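Local coordinates for DNA-binding protein (Silicibacter pomeroyi, PDB 3EUS) that probably binds DNA through a helix-turn-helix domain of the Cro/C1 (XRE) type, which in this crystal form is assembled as a dimer, at residues Q41-K46 with R50-D55; A31-R36 with A60-A65; C16-Q21 with V72-A77. All coordinates share one frame; numbering follows the deposited sequence.

Contact 1. Residues Q41-K46 with R50-D55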
ATOM      1  N   GLN A  41     -14.239  -0.146  15.137  1.00 19.39           N
ATOM      2  CA  GLN A  41     -14.827   0.697  14.090  1.00 20.99           C
ATOM      3  C   GLN A  41     -13.989   1.948  13.798  1.00 21.05           C
ATOM      4  O   GLN A  41     -13.887   2.400  12.633  1.00 21.41           O
ATOM      5  CB  GLN A  41     -16.254   1.050  14.470  1.00 21.59           C
ATOM      6  CG  GLN A  41     -16.969   2.030  13.570  1.00 23.84           C
ATOM      7  CD  GLN A  41     -18.374   2.399  14.050  1.00 29.25           C
ATOM      8  OE1 GLN A  41     -19.094   1.586  14.647  1.00 33.75           O
ATOM      9  NE2 GLN A  41     -18.771   3.637  13.779  1.00 33.10           N
ATOM     10  N   SER A  42     -13.407   2.507  14.862  1.00 21.21           N
ATOM     11  CA  SER A  42     -12.549   3.708  14.785  1.00 20.83           C
ATOM     12  C   SER A  42     -11.370   3.564  13.838  1.00 20.21           C
ATOM     13  O   SER A  42     -10.953   4.540  13.224  1.00 20.13           O
ATOM     14  CB  SER A  42     -12.059   4.120  16.192  1.00 20.04           C
ATOM     15  OG  SER A  42     -11.099   3.208  16.721  1.00 21.82           O
ATOM     16  N   PHE A  43     -10.862   2.344  13.661  1.00 19.78           N
ATOM     17  CA  PHE A  43      -9.808   2.107  12.692  1.00 18.13           C
ATOM     18  C   PHE A  43     -10.230   2.451  11.276  1.00 17.56           C
ATOM     19  O   PHE A  43      -9.526   3.207  10.592  1.00 15.21           O
ATOM     20  CB  PHE A  43      -9.308   0.645  12.770  1.00 17.29           C
ATOM     21  CG  PHE A  43      -8.351   0.263  11.668  1.00 17.96           C
ATOM     22  CD1 PHE A  43      -7.009   0.593  11.748  1.00 23.08           C
ATOM     23  CD2 PHE A  43      -8.784  -0.452  10.570  1.00 17.40           C
ATOM     24  CE1 PHE A  43      -6.121   0.217  10.750  1.00 24.41           C
ATOM     25  CE2 PHE A  43      -7.885  -0.844   9.552  1.00 14.77           C
ATOM     26  CZ  PHE A  43      -6.569  -0.496   9.621  1.00 20.40           C
ATOM     27  N   VAL A  44     -11.391   1.934  10.872  1.00 17.21           N
ATOM     28  CA  VAL A  44     -11.955   2.197   9.563  1.00 16.47           C
ATOM     29  C   VAL A  44     -12.281   3.691   9.398  1.00 17.58           C
ATOM     30  O   VAL A  44     -11.873   4.286   8.398  1.00 16.36           O
ATOM     31  CB  VAL A  44     -13.162   1.325   9.278  1.00 16.48           C
ATOM     32  CG1 VAL A  44     -13.867   1.717   7.915  1.00 13.09           C
ATOM     33  CG2 VAL A  44     -12.706  -0.157   9.244  1.00 16.91           C
ATOM     34  N   ALA A  45     -12.968   4.275  10.367  1.00 18.03           N
ATOM     35  CA  ALA A  45     -13.290   5.720  10.283  1.00 18.83           C
ATOM     36  C   ALA A  45     -12.018   6.561  10.150  1.00 19.04           C
ATOM     37  O   ALA A  45     -11.951   7.491   9.315  1.00 20.80           O
ATOM     38  CB  ALA A  45     -14.101   6.192  11.500  1.00 19.59           C
ATOM     39  N   LYS A  46     -11.024   6.255  10.961  1.00 17.82           N
ATOM     40  CA  LYS A  46      -9.800   7.024  10.966  1.00 19.09           C
ATOM     41  C   LYS A  46      -9.011   6.881   9.682  1.00 18.05           C
ATOM     42  O   LYS A  46      -8.496   7.877   9.144  1.00 18.36           O
ATOM     43  CB  LYS A  46      -8.924   6.706  12.166  1.00 18.69           C
ATOM     44  CG  LYS A  46      -9.441   7.336  13.438  1.00 23.16           C
ATOM     45  CD  LYS A  46      -8.650   6.862  14.662  1.00 26.48           C
ATOM     46  CE  LYS A  46      -9.010   7.671  15.900  1.00 29.98           C
ATOM     47  NZ  LYS A  46      -8.008   7.532  16.970  1.00 32.50           N
ATOM     48  N   ARG A  50      -8.310  10.109   6.924  1.00 20.77           N
ATOM     49  CA  ARG A  50      -6.908  10.491   6.851  1.00 22.10           C
ATOM     50  C   ARG A  50      -6.398  10.856   8.261  1.00 24.06           C
ATOM     51  O   ARG A  50      -5.617  11.798   8.457  1.00 24.76           O
ATOM     52  CB  ARG A  50      -6.749  11.643   5.839  1.00 22.43           C
ATOM     53  CG  ARG A  50      -7.179  11.200   4.422  1.00 22.66           C
ATOM     54  CD  ARG A  50      -7.346  12.283   3.408  1.00 21.09           C
ATOM     55  NE  ARG A  50      -8.270  13.305   3.809  1.00 20.51           N
ATOM     56  CZ  ARG A  50      -7.939  14.485   4.300  1.00 21.41           C
ATOM     57  NH1 ARG A  50      -6.656  14.854   4.357  1.00 23.60           N
ATOM     58  NH2 ARG A  50      -8.893  15.307   4.694  1.00 26.35           N
ATOM     59  N   GLU A  51      -6.954  10.158   9.237  1.00 25.52           N
ATOM     60  CA  GLU A  51      -6.600  10.291  10.648  1.00 26.55           C
ATOM     61  C   GLU A  51      -5.680   9.151  11.130  1.00 28.95           C
ATOM     62  O   GLU A  51      -5.143   9.225  12.253  1.00 29.36           O
ATOM     63  CB  GLU A  51      -7.862  10.323  11.485  1.00 27.31           C
ATOM     64  CG  GLU A  51      -8.451  11.746  11.624  1.00 27.71           C
ATOM     65  CD  GLU A  51      -9.774  11.765  12.332  1.00 31.07           C
ATOM     66  OE1 GLU A  51      -9.961  10.944  13.245  1.00 32.90           O
ATOM     67  OE2 GLU A  51     -10.631  12.609  12.001  1.00 31.72           O
ATOM     68  N   ARG A  52      -5.571   8.099  10.309  1.00 29.95           N
ATOM     69  CA  ARG A  52      -4.594   7.020  10.503  1.00 31.42           C
ATOM     70  C   ARG A  52      -4.004   6.582   9.181  1.00 32.11           C
ATOM     71  O   ARG A  52      -4.697   6.457   8.182  1.00 30.82           O
ATOM     72  CB  ARG A  52      -5.242   5.824  11.190  1.00 32.22           C
ATOM     73  CG  ARG A  52      -4.186   4.748  11.573  1.00 34.29           C
ATOM     74  CD  ARG A  52      -4.829   3.524  12.047  1.00 35.43           C
ATOM     75  NE  ARG A  52      -3.879   2.471  12.447  1.00 35.09           N
ATOM     76  CZ  ARG A  52      -3.141   1.710  11.622  1.00 33.84           C
ATOM     77  NH1 ARG A  52      -3.113   1.883  10.291  1.00 32.13           N
ATOM     78  NH2 ARG A  52      -2.383   0.744  12.155  1.00 36.95           N
ATOM     79  N   ARG A  53      -2.697   6.347   9.196  1.00 32.72           N
ATOM     80  CA  ARG A  53      -1.949   5.881   8.057  1.00 32.80           C
ATOM     81  C   ARG A  53      -2.189   4.363   7.814  1.00 31.15           C
ATOM     82  O   ARG A  53      -2.493   3.627   8.752  1.00 31.76           O
ATOM     83  CB  ARG A  53      -0.484   6.152   8.359  1.00 33.83           C
ATOM     84  CG  ARG A  53       0.471   6.143   7.172  1.00 38.15           C
ATOM     85  CD  ARG A  53       1.926   5.749   7.614  1.00 43.48           C
ATOM     86  NE  ARG A  53       1.942   4.379   8.166  1.00 48.62           N
ATOM     87  CZ  ARG A  53       2.873   3.440   7.967  1.00 50.41           C
ATOM     88  NH1 ARG A  53       3.971   3.662   7.238  1.00 51.75           N
ATOM     89  NH2 ARG A  53       2.698   2.256   8.544  1.00 51.48           N
ATOM     90  N   LEU A  54      -2.099   3.920   6.557  1.00 29.08           N
ATOM     91  CA  LEU A  54      -2.278   2.483   6.217  1.00 27.65           C
ATOM     92  C   LEU A  54      -0.988   1.916   5.653  1.00 24.65           C
ATOM     93  O   LEU A  54      -0.440   2.455   4.713  1.00 24.90           O
ATOM     94  CB  LEU A  54      -3.427   2.333   5.201  1.00 28.31           C
ATOM     95  CG  LEU A  54      -4.279   1.080   5.237  1.00 25.50           C
ATOM     96  CD1 LEU A  54      -5.113   1.001   6.507  1.00 26.41           C
ATOM     97  CD2 LEU A  54      -5.166   0.957   4.008  1.00 26.13           C
ATOM     98  N   ASP A  55      -0.464   0.812   6.190  1.00 24.05           N
ATOM     99  CA  ASP A  55       0.650   0.172   5.528  1.00 22.93           C
ATOM    100  C   ASP A  55       0.152  -0.794   4.421  1.00 23.04           C
ATOM    101  O   ASP A  55      -1.063  -0.933   4.218  1.00 20.40           O
ATOM    102  CB  ASP A  55       1.669  -0.475   6.512  1.00 24.87           C
ATOM    103  CG  ASP A  55       1.207  -1.794   7.123  1.00 25.91           C
ATOM    104  OD1 ASP A  55       0.322  -2.494   6.575  1.00 23.03           O
ATOM    105  OD2 ASP A  55       1.771  -2.171   8.199  1.00 29.09           O
TER

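Contact 2. Residues A31-R36 with A60-A65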
ATOM      1  N   ALA A  31     -18.389  -0.380  10.695  1.00 17.36           N
ATOM      2  CA  ALA A  31     -18.391  -1.431  11.716  1.00 17.98           C
ATOM      3  C   ALA A  31     -18.200  -2.837  11.135  1.00 17.32           C
ATOM      4  O   ALA A  31     -17.449  -3.639  11.710  1.00 16.88           O
ATOM      5  CB  ALA A  31     -19.683  -1.376  12.559  1.00 18.22           C
ATOM      6  N   ASP A  32     -18.926  -3.111  10.042  1.00 16.82           N
ATOM      7  CA  ASP A  32     -18.935  -4.414   9.350  1.00 17.17           C
ATOM      8  C   ASP A  32     -17.533  -4.738   8.833  1.00 16.02           C
ATOM      9  O   ASP A  32     -17.029  -5.859   8.997  1.00 16.98           O
ATOM     10  CB  ASP A  32     -19.861  -4.362   8.135  1.00 16.77           C
ATOM     11  CG  ASP A  32     -21.348  -4.372   8.473  1.00 19.81           C
ATOM     12  OD1 ASP A  32     -21.758  -4.883   9.557  1.00 16.59           O
ATOM     13  OD2 ASP A  32     -22.110  -3.918   7.568  1.00 19.11           O
ATOM     14  N   LEU A  33     -16.902  -3.724   8.233  1.00 16.01           N
ATOM     15  CA  LEU A  33     -15.576  -3.871   7.680  1.00 14.77           C
ATOM     16  C   LEU A  33     -14.577  -4.061   8.822  1.00 14.40           C
ATOM     17  O   LEU A  33     -13.709  -4.945   8.735  1.00 12.86           O
ATOM     18  CB  LEU A  33     -15.172  -2.703   6.757  1.00 15.27           C
ATOM     19  CG  LEU A  33     -13.737  -2.790   6.220  1.00  9.62           C
ATOM     20  CD1 LEU A  33     -13.413  -4.177   5.515  1.00 10.36           C
ATOM     21  CD2 LEU A  33     -13.299  -1.554   5.344  1.00 11.03           C
ATOM     22  N   ALA A  34     -14.683  -3.251   9.879  1.00 13.91           N
ATOM     23  CA  ALA A  34     -13.753  -3.370  10.999  1.00 14.82           C
ATOM     24  C   ALA A  34     -13.844  -4.779  11.617  1.00 14.64           C
ATOM     25  O   ALA A  34     -12.829  -5.373  11.949  1.00 15.95           O
ATOM     26  CB  ALA A  34     -13.979  -2.299  12.049  1.00 14.88           C
ATOM     27  N   GLU A  35     -15.049  -5.308  11.699  1.00 15.78           N
ATOM     28  CA  GLU A  35     -15.268  -6.639  12.300  1.00 15.90           C
ATOM     29  C   GLU A  35     -14.500  -7.666  11.453  1.00 15.74           C
ATOM     30  O   GLU A  35     -13.763  -8.530  11.985  1.00 15.07           O
ATOM     31  CB  GLU A  35     -16.772  -6.989  12.312  1.00 16.37           C
ATOM     32  CG  GLU A  35     -17.563  -6.507  13.517  1.00 21.93           C
ATOM     33  CD  GLU A  35     -17.333  -7.294  14.793  1.00 28.06           C
ATOM     34  OE1 GLU A  35     -17.448  -8.546  14.816  1.00 32.02           O
ATOM     35  OE2 GLU A  35     -17.075  -6.632  15.817  1.00 34.65           O
ATOM     36  N   ARG A  36     -14.593  -7.524  10.131  1.00 15.19           N
ATOM     37  CA  ARG A  36     -13.895  -8.442   9.222  1.00 16.64           C
ATOM     38  C   ARG A  36     -12.384  -8.320   9.328  1.00 17.17           C
ATOM     39  O   ARG A  36     -11.680  -9.299   9.071  1.00 18.75           O
ATOM     40  CB  ARG A  36     -14.288  -8.253   7.774  1.00 16.71           C
ATOM     41  CG  ARG A  36     -15.712  -8.610   7.445  1.00 18.17           C
ATOM     42  CD  ARG A  36     -15.950  -8.365   5.965  1.00 19.80           C
ATOM     43  NE  ARG A  36     -17.269  -8.821   5.569  1.00 23.03           N
ATOM     44  CZ  ARG A  36     -17.677  -8.935   4.307  1.00 24.20           C
ATOM     45  NH1 ARG A  36     -16.876  -8.613   3.287  1.00 26.44           N
ATOM     46  NH2 ARG A  36     -18.898  -9.398   4.059  1.00 26.06           N
ATOM     47  N   ALA A  60      -3.723  -4.591   1.832  1.00 16.28           N
ATOM     48  CA  ALA A  60      -4.066  -5.896   1.286  1.00 16.33           C
ATOM     49  C   ALA A  60      -5.258  -6.481   2.028  1.00 15.60           C
ATOM     50  O   ALA A  60      -6.200  -6.996   1.399  1.00 15.67           O
ATOM     51  CB  ALA A  60      -2.781  -6.859   1.326  1.00 14.86           C
ATOM     52  N   LYS A  61      -5.232  -6.457   3.366  1.00 15.93           N
ATOM     53  CA  LYS A  61      -6.299  -7.075   4.111  1.00 15.79           C
ATOM     54  C   LYS A  61      -7.644  -6.336   3.912  1.00 13.40           C
ATOM     55  O   LYS A  61      -8.706  -6.946   3.837  1.00 14.41           O
ATOM     56  CB  LYS A  61      -5.926  -7.139   5.586  1.00 15.75           C
ATOM     57  CG  LYS A  61      -4.759  -8.173   5.916  1.00 19.80           C
ATOM     58  CD  LYS A  61      -4.317  -7.997   7.355  1.00 25.89           C
ATOM     59  CE  LYS A  61      -3.218  -9.015   7.781  1.00 30.31           C
ATOM     60  NZ  LYS A  61      -2.836  -8.951   9.242  1.00 33.79           N
ATOM     61  N   TRP A  62      -7.579  -5.035   3.900  1.00 13.59           N
ATOM     62  CA  TRP A  62      -8.793  -4.155   3.701  1.00 13.15           C
ATOM     63  C   TRP A  62      -9.402  -4.493   2.337  1.00 12.80           C
ATOM     64  O   TRP A  62     -10.599  -4.715   2.202  1.00 12.86           O
ATOM     65  CB  TRP A  62      -8.348  -2.696   3.697  1.00 13.23           C
ATOM     66  CG  TRP A  62      -9.423  -1.631   3.586  1.00 11.57           C
ATOM     67  CD1 TRP A  62     -10.194  -1.345   2.497  1.00 12.70           C
ATOM     68  CD2 TRP A  62      -9.699  -0.614   4.544  1.00 11.13           C
ATOM     69  NE1 TRP A  62     -10.983  -0.240   2.743  1.00 11.49           N
ATOM     70  CE2 TRP A  62     -10.707   0.225   3.994  1.00 10.49           C
ATOM     71  CE3 TRP A  62      -9.232  -0.343   5.822  1.00 15.73           C
ATOM     72  CZ2 TRP A  62     -11.244   1.297   4.694  1.00 11.97           C
ATOM     73  CZ3 TRP A  62      -9.735   0.737   6.492  1.00 14.12           C
ATOM     74  CH2 TRP A  62     -10.748   1.552   5.920  1.00 13.14           C
ATOM     75  N   MET A  63      -8.572  -4.509   1.291  1.00 14.40           N
ATOM     76  CA  MET A  63      -9.089  -4.733  -0.043  1.00 13.23           C
ATOM     77  C   MET A  63      -9.657  -6.138  -0.192  1.00 14.14           C
ATOM     78  O   MET A  63     -10.677  -6.313  -0.800  1.00 13.42           O
ATOM     79  CB  MET A  63      -8.018  -4.408  -1.111  1.00 13.58           C
ATOM     80  CG  MET A  63      -7.692  -2.890  -1.154  1.00 12.95           C
ATOM     81  SD  MET A  63      -9.047  -1.703  -1.399  1.00  7.31           S
ATOM     82  CE  MET A  63      -9.699  -2.211  -2.998  1.00 17.99           C
ATOM     83  N   ALA A  64      -9.005  -7.134   0.395  1.00 13.98           N
ATOM     84  CA  ALA A  64      -9.540  -8.482   0.413  1.00 14.10           C
ATOM     85  C   ALA A  64     -10.846  -8.598   1.160  1.00 12.45           C
ATOM     86  O   ALA A  64     -11.742  -9.344   0.718  1.00 12.94           O
ATOM     87  CB  ALA A  64      -8.497  -9.498   1.066  1.00 14.01           C
ATOM     88  N   ALA A  65     -10.961  -7.908   2.271  1.00 13.22           N
ATOM     89  CA  ALA A  65     -12.218  -7.915   3.065  1.00 14.47           C
ATOM     90  C   ALA A  65     -13.360  -7.240   2.319  1.00 13.84           C
ATOM     91  O   ALA A  65     -14.519  -7.545   2.575  1.00 14.23           O
ATOM     92  CB  ALA A  65     -12.019  -7.249   4.459  1.00 13.62           C
TER

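Contact 3. Residues C16-Q21 with V72-A77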
ATOM      1  N   CYS A  16      -7.775   7.258  -0.094  1.00 13.96           N
ATOM      2  CA  CYS A  16      -8.809   7.189   0.908  1.00 15.32           C
ATOM      3  C   CYS A  16     -10.148   7.074   0.262  1.00 13.89           C
ATOM      4  O   CYS A  16     -10.997   6.342   0.769  1.00 13.58           O
ATOM      5  CB  CYS A  16      -8.729   8.365   1.838  1.00 15.23           C
ATOM      6  SG  CYS A  16      -7.366   8.019   3.012  1.00 23.24           S
ATOM      7  N   GLN A  17     -10.347   7.803  -0.834  1.00 14.37           N
ATOM      8  CA  GLN A  17     -11.572   7.694  -1.589  1.00 13.64           C
ATOM      9  C   GLN A  17     -11.783   6.244  -2.052  1.00 13.91           C
ATOM     10  O   GLN A  17     -12.892   5.695  -1.976  1.00 13.19           O
ATOM     11  CB  GLN A  17     -11.529   8.703  -2.790  1.00 14.76           C
ATOM     12  CG  GLN A  17     -12.574   8.519  -3.807  1.00 19.87           C
ATOM     13  CD  GLN A  17     -13.974   8.580  -3.277  1.00 27.61           C
ATOM     14  OE1 GLN A  17     -14.905   7.982  -3.875  1.00 33.50           O
ATOM     15  NE2 GLN A  17     -14.175   9.343  -2.201  1.00 27.70           N
ATOM     16  N   ARG A  18     -10.748   5.651  -2.609  1.00 14.70           N
ATOM     17  CA  ARG A  18     -10.835   4.250  -3.085  1.00 13.40           C
ATOM     18  C   ARG A  18     -11.048   3.265  -1.953  1.00 12.87           C
ATOM     19  O   ARG A  18     -11.784   2.286  -2.152  1.00 13.29           O
ATOM     20  CB  ARG A  18      -9.593   3.815  -3.880  1.00 14.11           C
ATOM     21  CG  ARG A  18      -9.348   4.532  -5.167  1.00 14.46           C
ATOM     22  CD  ARG A  18     -10.621   4.565  -6.106  1.00 14.85           C
ATOM     23  NE  ARG A  18     -10.953   3.203  -6.530  1.00 15.22           N
ATOM     24  CZ  ARG A  18     -10.571   2.641  -7.688  1.00 19.71           C
ATOM     25  NH1 ARG A  18      -9.793   3.292  -8.537  1.00 18.57           N
ATOM     26  NH2 ARG A  18     -11.002   1.425  -8.002  1.00 18.45           N
ATOM     27  N   LEU A  19     -10.452   3.502  -0.790  1.00 11.81           N
ATOM     28  CA  LEU A  19     -10.671   2.590   0.362  1.00 12.90           C
ATOM     29  C   LEU A  19     -12.131   2.627   0.756  1.00 11.76           C
ATOM     30  O   LEU A  19     -12.807   1.584   0.951  1.00 11.39           O
ATOM     31  CB  LEU A  19      -9.803   3.001   1.496  1.00 12.12           C
ATOM     32  CG  LEU A  19      -8.330   2.650   1.344  1.00 11.63           C
ATOM     33  CD1 LEU A  19      -7.574   3.280   2.517  1.00 13.87           C
ATOM     34  CD2 LEU A  19      -8.188   1.147   1.284  1.00 15.02           C
ATOM     35  N   ARG A  20     -12.654   3.835   0.849  1.00 12.05           N
ATOM     36  CA  ARG A  20     -14.054   3.998   1.236  1.00 11.55           C
ATOM     37  C   ARG A  20     -14.968   3.414   0.167  1.00 12.01           C
ATOM     38  O   ARG A  20     -15.971   2.777   0.488  1.00 13.22           O
ATOM     39  CB  ARG A  20     -14.404   5.496   1.502  1.00 12.63           C
ATOM     40  CG  ARG A  20     -15.871   5.749   1.765  1.00 13.41           C
ATOM     41  CD  ARG A  20     -16.216   7.274   1.989  1.00 12.26           C
ATOM     42  NE  ARG A  20     -15.479   8.161   1.074  1.00 18.21           N
ATOM     43  CZ  ARG A  20     -14.407   8.890   1.439  1.00 23.49           C
ATOM     44  NH1 ARG A  20     -14.002   8.933   2.726  1.00 23.27           N
ATOM     45  NH2 ARG A  20     -13.795   9.673   0.547  1.00 23.66           N
ATOM     46  N   GLN A  21     -14.688   3.688  -1.106  1.00 12.84           N
ATOM     47  CA  GLN A  21     -15.583   3.227  -2.159  1.00 14.32           C
ATOM     48  C   GLN A  21     -15.566   1.688  -2.274  1.00 15.04           C
ATOM     49  O   GLN A  21     -16.626   1.078  -2.494  1.00 15.25           O
ATOM     50  CB  GLN A  21     -15.255   3.918  -3.497  1.00 15.08           C
ATOM     51  CG  GLN A  21     -16.494   4.273  -4.394  1.00 20.37           C
ATOM     52  CD  GLN A  21     -17.659   4.945  -3.673  1.00 22.53           C
ATOM     53  OE1 GLN A  21     -17.548   6.078  -3.146  1.00 22.59           O
ATOM     54  NE2 GLN A  21     -18.807   4.254  -3.652  1.00 22.42           N
ATOM     55  N   VAL A  72      -7.007  -3.551  -7.158  1.00 16.25           N
ATOM     56  CA  VAL A  72      -5.736  -3.181  -6.521  1.00 16.81           C
ATOM     57  C   VAL A  72      -4.762  -2.580  -7.579  1.00 17.51           C
ATOM     58  O   VAL A  72      -4.169  -1.527  -7.363  1.00 18.85           O
ATOM     59  CB  VAL A  72      -5.124  -4.379  -5.732  1.00 17.11           C
ATOM     60  CG1 VAL A  72      -3.639  -4.144  -5.387  1.00 17.73           C
ATOM     61  CG2 VAL A  72      -5.912  -4.606  -4.318  1.00 14.79           C
ATOM     62  N   SER A  73      -4.606  -3.268  -8.724  1.00 17.45           N
ATOM     63  CA  SER A  73      -3.624  -2.829  -9.719  1.00 17.28           C
ATOM     64  C   SER A  73      -3.956  -1.393 -10.196  1.00 16.16           C
ATOM     65  O   SER A  73      -3.085  -0.551 -10.336  1.00 14.97           O
ATOM     66  CB  SER A  73      -3.562  -3.840 -10.876  1.00 17.94           C
ATOM     67  OG  SER A  73      -2.678  -3.378 -11.819  1.00 23.03           O
ATOM     68  N   GLU A  74      -5.226  -1.133 -10.448  1.00 15.66           N
ATOM     69  CA  GLU A  74      -5.689   0.178 -10.889  1.00 16.30           C
ATOM     70  C   GLU A  74      -5.419   1.265  -9.845  1.00 15.30           C
ATOM     71  O   GLU A  74      -4.945   2.311 -10.203  1.00 15.13           O
ATOM     72  CB  GLU A  74      -7.160   0.098 -11.144  1.00 18.84           C
ATOM     73  CG  GLU A  74      -7.882   1.311 -11.769  1.00 18.67           C
ATOM     74  CD  GLU A  74      -9.414   1.036 -11.793  1.00 20.37           C
ATOM     75  OE1 GLU A  74     -10.146   1.422 -10.833  1.00 18.45           O
ATOM     76  OE2 GLU A  74      -9.880   0.386 -12.748  1.00 21.37           O
ATOM     77  N   ILE A  75      -5.773   0.993  -8.602  1.00 15.81           N
ATOM     78  CA  ILE A  75      -5.539   1.941  -7.468  1.00 15.35           C
ATOM     79  C   ILE A  75      -4.037   2.328  -7.388  1.00 16.15           C
ATOM     80  O   ILE A  75      -3.675   3.507  -7.427  1.00 16.10           O
ATOM     81  CB  ILE A  75      -6.038   1.348  -6.165  1.00 16.17           C
ATOM     82  CG1 ILE A  75      -7.587   1.180  -6.218  1.00 15.13           C
ATOM     83  CG2 ILE A  75      -5.570   2.238  -4.949  1.00 16.90           C
ATOM     84  CD1 ILE A  75      -8.171   0.376  -5.082  1.00 17.97           C
ATOM     85  N   VAL A  76      -3.175   1.315  -7.389  1.00 15.69           N
ATOM     86  CA  VAL A  76      -1.745   1.510  -7.182  1.00 15.99           C
ATOM     87  C   VAL A  76      -1.116   2.195  -8.400  1.00 15.86           C
ATOM     88  O   VAL A  76      -0.357   3.141  -8.254  1.00 15.69           O
ATOM     89  CB  VAL A  76      -1.057   0.145  -6.859  1.00 15.27           C
ATOM     90  CG1 VAL A  76       0.511   0.276  -6.928  1.00 19.19           C
ATOM     91  CG2 VAL A  76      -1.559  -0.497  -5.575  1.00 15.30           C
ATOM     92  N   ALA A  77      -1.515   1.803  -9.624  1.00 16.39           N
ATOM     93  CA  ALA A  77      -1.003   2.463 -10.819  1.00 17.44           C
ATOM     94  C   ALA A  77      -1.429   3.928 -10.878  1.00 17.89           C
ATOM     95  O   ALA A  77      -0.663   4.775 -11.336  1.00 18.96           O
ATOM     96  CB  ALA A  77      -1.495   1.726 -12.126  1.00 17.13           C
TER

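Contact 1. Residues Q41-K46 with R50-D55
R52 lies against F43 and can be traced outward from its root. CB rests on CB of K46 at 3.9 Å, and CD comes up beside the F43 ring, 3.7 Å from CD1. NE sits in the ring plane, at the edge. CZ then places one face of the guanidinium over F43 CE1, 3.4 Å away, with ring and guanidinium planes 69° apart, so the ring turns its edge to that face. The reach comes from a chain extended from CG to NE, with CG anti to the backbone N (chi1 -172°). At the far end NH2 makes a salt bridge to E58 on helix 56-65. Deeper in, F43 CZ meets CD1 of L54 at 3.7 Å. On the outer side E51 packs its CB on K46, whose CG passes 3.7 Å from E51 OE1. The backbone ties the turn together at K46 O, which accepts from E51 N at 2.8 Å and from R52 N at 3.2 Å, both on the same face of the carbonyl plane; R52 N stands well above that plane. With R50 at positive phi as the C-prime residue and its N bonded to V47 O, this is a Schellman motif ending helix 41-48.

Contact 2. Residues A31-R36 with A60-A65
A first torsion of 177° turns the L33 side chain away from its own backbone N, and its two methyls go to different partners on helix 56-65, while a nearly identical setting in W62 (chi1 -177°) swings the indole across to receive one of them. L33 CD2 stands well over the face of the six-membered ring, 3.7 Å from its centroid, a CH-pi contact; its nearest ring atom is W62 CE2 at 3.4 Å. The other methyl, CD1, sits 3.5 Å from CB of A65. The indole is held at its N-H as well, since NE1 donates to L19 O on helix 10-25. In the helix-turn-helix domain this joins helix 30-36, the first helix of the probable DNA-binding pair with 41-48, to helix 56-65; the two short segments run at 119° with axes 10.0 Å apart, and the CB of A65 points toward L33 and R36. R36, exposed to solvent, crosses at the outer side, its chain extended from CG to NE. There NH1 donates to A65 O at 2.7 Å, with the oxygen in the guanidinium plane and the C=O pointing almost straight at the nitrogen, though the N-H itself is somewhat bent.

Contact 3. Residues C16-Q21 with V72-A77
E74 OE1 is gripped by both terminal nitrogens of R18. NH1 and NH2 each stand 3.0 Å from E74 OE1, and the salt bridge is end-on to a single oxygen, unlike the side-by-side pairing in which each nitrogen takes its own oxygen. NH1 approaches the anti lone pair, on the side away from E74 OE2, whereas NH2 comes nearly along the C-O axis. Sharing one acceptor leaves both bonds noticeably bent. The oxygen lies close to the guanidinium plane, but the carboxylate is turned 47° against it, so the two flat groups are not coplanar. E74 reaches across on an extended chain. The arginine, by contrast, is folded: bends at chi2 (-51°) and chi3 (-65°) curl it over I75 instead of letting it run straight outward. One face of its guanidinium thus settles on the isoleucine, with I75 CG1 over the centre of the group, 3.6 Å from R18 CZ. Nearer the root, R18 CB meets I75 CD1 at 3.9 Å, so the same isoleucine branch supports both ends of the curled chain. NH1 has a further partner in the hydroxyl of Y14, one turn earlier on helix 10-25, and this bond, together with the carboxylate and the apolar platform, limits how the guanidinium can rotate. The paired charges would be expected to stabilise each other's ionised forms. The contact fastens helix 72-81 to helix 10-25, R18 also touching V71 just before the later helix. Beneath it, M63 of helix 56-65 packs on both L19 and I75, while V72 and V76, elsewhere on helix 72-81, pack against the second subunit.

In the fold
All three contacts combine buried apolar side chains with an arginine nearer the surface, but the arginine does different work in each: facing a ring edge and pairing with E58 in contact 1, bonding a helix carbonyl in contact 2, pairing with a carboxylate across the contact itself in contact 3. Contact 1 is local, a helix end and the loop that follows; contacts 2 and 3 join helices distant in sequence. Helix 56-65 links them, because W62 packs on V44 and probably hydrogen-bonds to L19 O, while M63 touches L19, V72 and I75. L54 against L19 connects contacts 1 and 3, which lie on opposite sides of the chain's centre. Segments of all three contacts also reach the second subunit.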